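Aminoglycoside 6-adenylyltransferase (Bacillus subtilis, PDB 2PBE) transfers the AMP part of ATP, or the GMP part of GTP, to the 6-hydroxyl of streptomycin (and AMP to streptidine), making the bacterium resistant to streptomycin. Local coordinates at residues W162-Y167 with I181-E186; T232-G237 with M241-F246. All coordinates share one frame; numbering follows the deposited sequence.

Interaction 1. Residues W162-Y167 with I181-E186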
# COMPACT_ATOMS: atom_id res chain seq x y z
N TRP A 162 1.21 2.67 -20.62
CA TRP A 162 1.66 2.49 -21.99
C TRP A 162 2.31 3.72 -22.61
O TRP A 162 3.27 3.59 -23.37
CB TRP A 162 0.51 1.98 -22.84
CG TRP A 162 0.03 0.65 -22.38
CD1 TRP A 162 -1.06 0.41 -21.58
CD2 TRP A 162 0.63 -0.61 -22.64
NE1 TRP A 162 -1.16 -0.94 -21.32
CE2 TRP A 162 -0.14 -1.59 -21.94
CE3 TRP A 162 1.76 -1.03 -23.38
CZ2 TRP A 162 0.16 -2.98 -21.97
CZ3 TRP A 162 2.09 -2.43 -23.40
CH2 TRP A 162 1.28 -3.39 -22.69
N MSE A 163 1.81 4.91 -22.28
CA MSE A 163 2.40 6.11 -22.85
C MSE A 163 3.82 6.32 -22.39
O MSE A 163 4.72 6.44 -23.22
CB MSE A 163 1.56 7.34 -22.52
CG MSE A 163 2.07 8.65 -23.17
SE MSE A 163 2.14 8.64 -25.14
CE MSE A 163 0.40 9.39 -25.58
N VAL A 164 4.02 6.39 -21.09
CA VAL A 164 5.35 6.62 -20.57
C VAL A 164 6.24 5.46 -20.98
O VAL A 164 7.47 5.58 -21.09
CB VAL A 164 5.31 6.76 -19.06
CG1 VAL A 164 6.71 6.88 -18.49
CG2 VAL A 164 4.47 7.98 -18.69
N SER A 165 5.60 4.33 -21.22
CA SER A 165 6.32 3.14 -21.62
C SER A 165 7.09 3.37 -22.92
O SER A 165 8.19 2.83 -23.11
CB SER A 165 5.32 2.00 -21.81
OG SER A 165 6.00 0.81 -22.09
N THR A 166 6.53 4.18 -23.83
CA THR A 166 7.19 4.47 -25.10
C THR A 166 8.45 5.31 -24.90
O THR A 166 9.34 5.33 -25.76
CB THR A 166 6.30 5.25 -26.08
OG1 THR A 166 6.05 6.55 -25.55
CG2 THR A 166 5.00 4.52 -26.31
N TYR A 167 8.50 6.03 -23.78
CA TYR A 167 9.67 6.84 -23.49
C TYR A 167 10.82 5.90 -23.19
O TYR A 167 11.96 6.18 -23.56
CB TYR A 167 9.39 7.74 -22.28
CG TYR A 167 8.34 8.84 -22.49
CD1 TYR A 167 7.41 8.81 -23.57
CD2 TYR A 167 8.24 9.90 -21.55
CE1 TYR A 167 6.40 9.82 -23.72
CE2 TYR A 167 7.24 10.93 -21.69
CZ TYR A 167 6.33 10.87 -22.77
OH TYR A 167 5.36 11.84 -22.88
N ILE A 181 15.80 4.12 -17.89
CA ILE A 181 15.76 3.62 -16.51
C ILE A 181 14.95 4.50 -15.56
O ILE A 181 14.21 4.01 -14.72
CB ILE A 181 17.20 3.46 -15.95
CG1 ILE A 181 17.88 2.29 -16.66
CG2 ILE A 181 17.17 3.19 -14.45
CD1 ILE A 181 19.37 2.17 -16.39
N ASP A 182 15.10 5.81 -15.68
CA ASP A 182 14.37 6.70 -14.79
C ASP A 182 12.86 6.62 -15.01
O ASP A 182 12.08 6.66 -14.06
CB ASP A 182 14.88 8.15 -14.94
CG ASP A 182 16.27 8.34 -14.33
OD1 ASP A 182 17.16 7.49 -14.58
OD2 ASP A 182 16.49 9.34 -13.62
N HIS A 183 12.43 6.47 -16.26
CA HIS A 183 11.01 6.37 -16.55
C HIS A 183 10.47 5.00 -16.13
O HIS A 183 9.32 4.87 -15.69
CB HIS A 183 10.75 6.61 -18.03
CG HIS A 183 10.97 8.02 -18.46
ND1 HIS A 183 10.43 9.10 -17.77
CD2 HIS A 183 11.62 8.55 -19.52
CE1 HIS A 183 10.74 10.22 -18.40
NE2 HIS A 183 11.45 9.91 -19.46
N LEU A 184 11.30 3.97 -16.28
CA LEU A 184 10.88 2.64 -15.88
C LEU A 184 10.68 2.62 -14.36
O LEU A 184 9.62 2.24 -13.85
CB LEU A 184 11.94 1.62 -16.27
CG LEU A 184 11.64 0.19 -15.79
CD1 LEU A 184 10.44 -0.35 -16.55
CD2 LEU A 184 12.85 -0.70 -15.98
N ASN A 185 11.71 3.05 -13.65
CA ASN A 185 11.66 3.05 -12.20
C ASN A 185 10.65 4.01 -11.63
O ASN A 185 9.97 3.69 -10.66
CB ASN A 185 13.04 3.40 -11.64
CG ASN A 185 14.07 2.35 -11.94
OD1 ASN A 185 15.27 2.63 -11.98
ND2 ASN A 185 13.62 1.11 -12.15
N GLU A 186 10.51 5.18 -12.24
CA GLU A 186 9.62 6.17 -11.68
C GLU A 186 8.19 6.20 -12.14
O GLU A 186 7.36 6.77 -11.45
CB GLU A 186 10.23 7.56 -11.85
CG GLU A 186 11.61 7.70 -11.23
CD GLU A 186 12.12 9.13 -11.27
OE1 GLU A 186 12.08 9.74 -12.36
OE2 GLU A 186 12.56 9.64 -10.20
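His183 alone of 181-186 meets 162-167, its CB against Val164 and its ring against Tyr167. At the start of 181-186, Ile181 packs on helix 238-263. Two residues on, the CG of His183 stands anti to its own carbonyl carbon (chi1 -70°), which sends the imidazole out across the gap between the helices. Tyr167 meets it in a T-shaped stack: the edge of the phenol ring is directed at the imidazole face, with planes at 75° and centroids 5.4 Å apart. The leading atom is Tyr167 CD2, 3.8 Å from His183 NE2 and set toward the rim of the imidazole. Tyr167 CB comes closer still, 3.6 Å from His183 CD2. At the base of the His183 side chain, Val164 CG1 rests 4.1 Å from His183 CB, and this buried valine also touches Ile187 and Val188. The two segments belong to consecutive helices, 151-173 and 177-204, joined by a short connection into an alpha-helical hairpin, and no hydrogen bond links them here. His183 also stacks edge-to-face with Phe179 of its own helix, giving the imidazole a second aromatic neighbour. Beyond it, Leu184 packs on Cys248 of helix 238-263, which covers another flank of 177-204.

Interaction 2. Residues T232-G237 with M241-F246; sequences TYSVNG and MWKSLF
Gly237 O accepts a backbone hydrogen bond from Met241 N, 3.0 Å long with an N-H...O angle of 142°. The amide approaches 23° off the carbonyl plane. A second polar cluster forms where the loop runs alongside the helix, around the hydroxyl of Ser244. Ser244 OG and Ser234 OG lie 3.1 Å apart and share a hydrogen bond in which either may be the donor. Thr232 O is 3.2 Å from Ser244 OG, a weak bond at most, and Glu240 O competes weakly for the same hydroxyl. In Ser244 the OG lies beside the backbone N (chi1 -74°), directed at the loop. Thr232 OG1 is hydrogen-bonded to Leu229 O and Arg189 NE, whereas Thr232 O also lies 3.4 Å from Ser244 CB. Lys243 bends at its third torsion, bringing CE to 3.9 Å from Ser234 OG, while its NZ forms a salt bridge with Glu240. Met241 lays CB and CG over Gly237 O, each at 3.5 Å, and its selenium-bearing end leads away toward helix 177-204. Gly237 adopts backbone angles, with positive phi, that call for glycine. It is the N-cap residue of helix 238-263, and its bond to Met241 N closes the first i to i+4 turn of that helix, reached by a loop that folds back along the helix flank.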
# COMPACT_ATOMS: atom_id res chain seq x y z
N THR A 232 10.78 -7.99 -12.50
CA THR A 232 10.79 -6.81 -13.36
C THR A 232 12.08 -6.05 -13.15
O THR A 232 12.31 -5.02 -13.76
CB THR A 232 9.65 -5.86 -13.06
OG1 THR A 232 9.90 -5.21 -11.81
CG2 THR A 232 8.34 -6.61 -13.02
N TYR A 233 12.91 -6.55 -12.25
CA TYR A 233 14.19 -5.92 -11.98
C TYR A 233 15.22 -6.80 -12.64
O TYR A 233 15.15 -8.01 -12.53
CB TYR A 233 14.42 -5.88 -10.47
CG TYR A 233 13.58 -4.85 -9.78
CD1 TYR A 233 13.98 -3.50 -9.76
CD2 TYR A 233 12.36 -5.20 -9.15
CE1 TYR A 233 13.20 -2.50 -9.12
CE2 TYR A 233 11.55 -4.21 -8.51
CZ TYR A 233 11.98 -2.85 -8.50
OH TYR A 233 11.22 -1.86 -7.93
N SER A 234 16.16 -6.22 -13.37
CA SER A 234 17.21 -7.02 -14.00
C SER A 234 18.50 -6.20 -13.99
O SER A 234 18.46 -4.96 -14.03
CB SER A 234 16.85 -7.38 -15.44
OG SER A 234 15.56 -7.98 -15.53
N VAL A 235 19.62 -6.91 -13.95
CA VAL A 235 20.96 -6.29 -13.95
C VAL A 235 21.13 -5.25 -15.09
O VAL A 235 20.34 -5.22 -16.02
CB VAL A 235 22.05 -7.39 -14.04
CG1 VAL A 235 21.92 -8.35 -12.87
CG2 VAL A 235 21.94 -8.13 -15.35
N ASN A 236 22.16 -4.40 -14.99
CA ASN A 236 22.42 -3.36 -15.99
C ASN A 236 22.70 -3.93 -17.38
O ASN A 236 23.19 -5.07 -17.52
CB ASN A 236 23.60 -2.51 -15.54
CG ASN A 236 24.92 -3.25 -15.64
OD1 ASN A 236 25.13 -4.29 -15.00
ND2 ASN A 236 25.84 -2.72 -16.47
N GLY A 237 22.35 -3.15 -18.40
CA GLY A 237 22.55 -3.55 -19.76
C GLY A 237 21.36 -3.18 -20.62
O GLY A 237 20.22 -3.24 -20.17
N MSE A 241 17.41 -4.31 -20.00
CA MSE A 241 16.38 -3.30 -19.86
C MSE A 241 15.16 -3.65 -20.70
O MSE A 241 14.03 -3.49 -20.22
CB MSE A 241 16.92 -1.94 -20.27
CG MSE A 241 17.55 -1.18 -19.11
SE MSE A 241 16.25 -0.87 -17.67
CE MSE A 241 15.31 0.67 -18.41
N TRP A 242 15.38 -4.09 -21.93
CA TRP A 242 14.27 -4.46 -22.80
C TRP A 242 13.49 -5.57 -22.10
O TRP A 242 12.26 -5.60 -22.15
CB TRP A 242 14.78 -4.97 -24.15
CG TRP A 242 15.17 -3.90 -25.14
CD1 TRP A 242 16.44 -3.58 -25.55
CD2 TRP A 242 14.29 -3.04 -25.87
NE1 TRP A 242 16.42 -2.58 -26.49
CE2 TRP A 242 15.11 -2.22 -26.71
CE3 TRP A 242 12.89 -2.87 -25.90
CZ2 TRP A 242 14.58 -1.24 -27.58
CZ3 TRP A 242 12.34 -1.89 -26.77
CH2 TRP A 242 13.20 -1.08 -27.60
N LYS A 243 14.23 -6.47 -21.46
CA LYS A 243 13.65 -7.59 -20.74
C LYS A 243 12.78 -7.07 -19.60
O LYS A 243 11.61 -7.45 -19.48
CB LYS A 243 14.78 -8.49 -20.24
CG LYS A 243 14.33 -9.79 -19.57
CD LYS A 243 15.47 -10.80 -19.39
CE LYS A 243 16.59 -10.31 -18.47
NZ LYS A 243 17.59 -11.41 -18.24
N SER A 244 13.33 -6.19 -18.77
CA SER A 244 12.57 -5.63 -17.66
C SER A 244 11.27 -5.01 -18.16
O SER A 244 10.22 -5.22 -17.59
CB SER A 244 13.39 -4.56 -16.94
OG SER A 244 14.43 -5.13 -16.16
N LEU A 245 11.37 -4.24 -19.25
CA LEU A 245 10.21 -3.56 -19.83
C LEU A 245 9.16 -4.52 -20.35
O LEU A 245 7.97 -4.36 -20.08
CB LEU A 245 10.65 -2.64 -20.98
CG LEU A 245 9.49 -1.91 -21.66
CD1 LEU A 245 8.87 -0.89 -20.72
CD2 LEU A 245 10.01 -1.23 -22.91
N PHE A 246 9.60 -5.51 -21.12
CA PHE A 246 8.65 -6.47 -21.64
C PHE A 246 8.01 -7.25 -20.51
O PHE A 246 6.85 -7.64 -20.61
CB PHE A 246 9.32 -7.43 -22.62
CG PHE A 246 9.80 -6.78 -23.89
CD1 PHE A 246 9.15 -5.65 -24.43
CD2 PHE A 246 10.90 -7.32 -24.57
CE1 PHE A 246 9.59 -5.08 -25.66
CE2 PHE A 246 11.36 -6.76 -25.80
CZ PHE A 246 10.70 -5.64 -26.34

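Both contacts sit in the helical part of the chain, their centres 12 Å apart, and helix 238-263 joins them. Interaction 1 pairs two helices through aromatic and aliphatic side chains with no hydrogen bond between its segments; interaction 2 binds a loop to a helix start through serine hydroxyls and backbone carbonyls. Each is partly buried, with the buried share supplied by Val164 in the first and by Thr232, Met241 and Ser244 in the second. They meet along a largely nonpolar seam: Met241 CE is 3.5 Å from Ile181 CG1 and also packs on Leu184, while Leu245 touches Ser165. Thus 241-246 turns one flank to its own loop and others to the two helices of interaction 1.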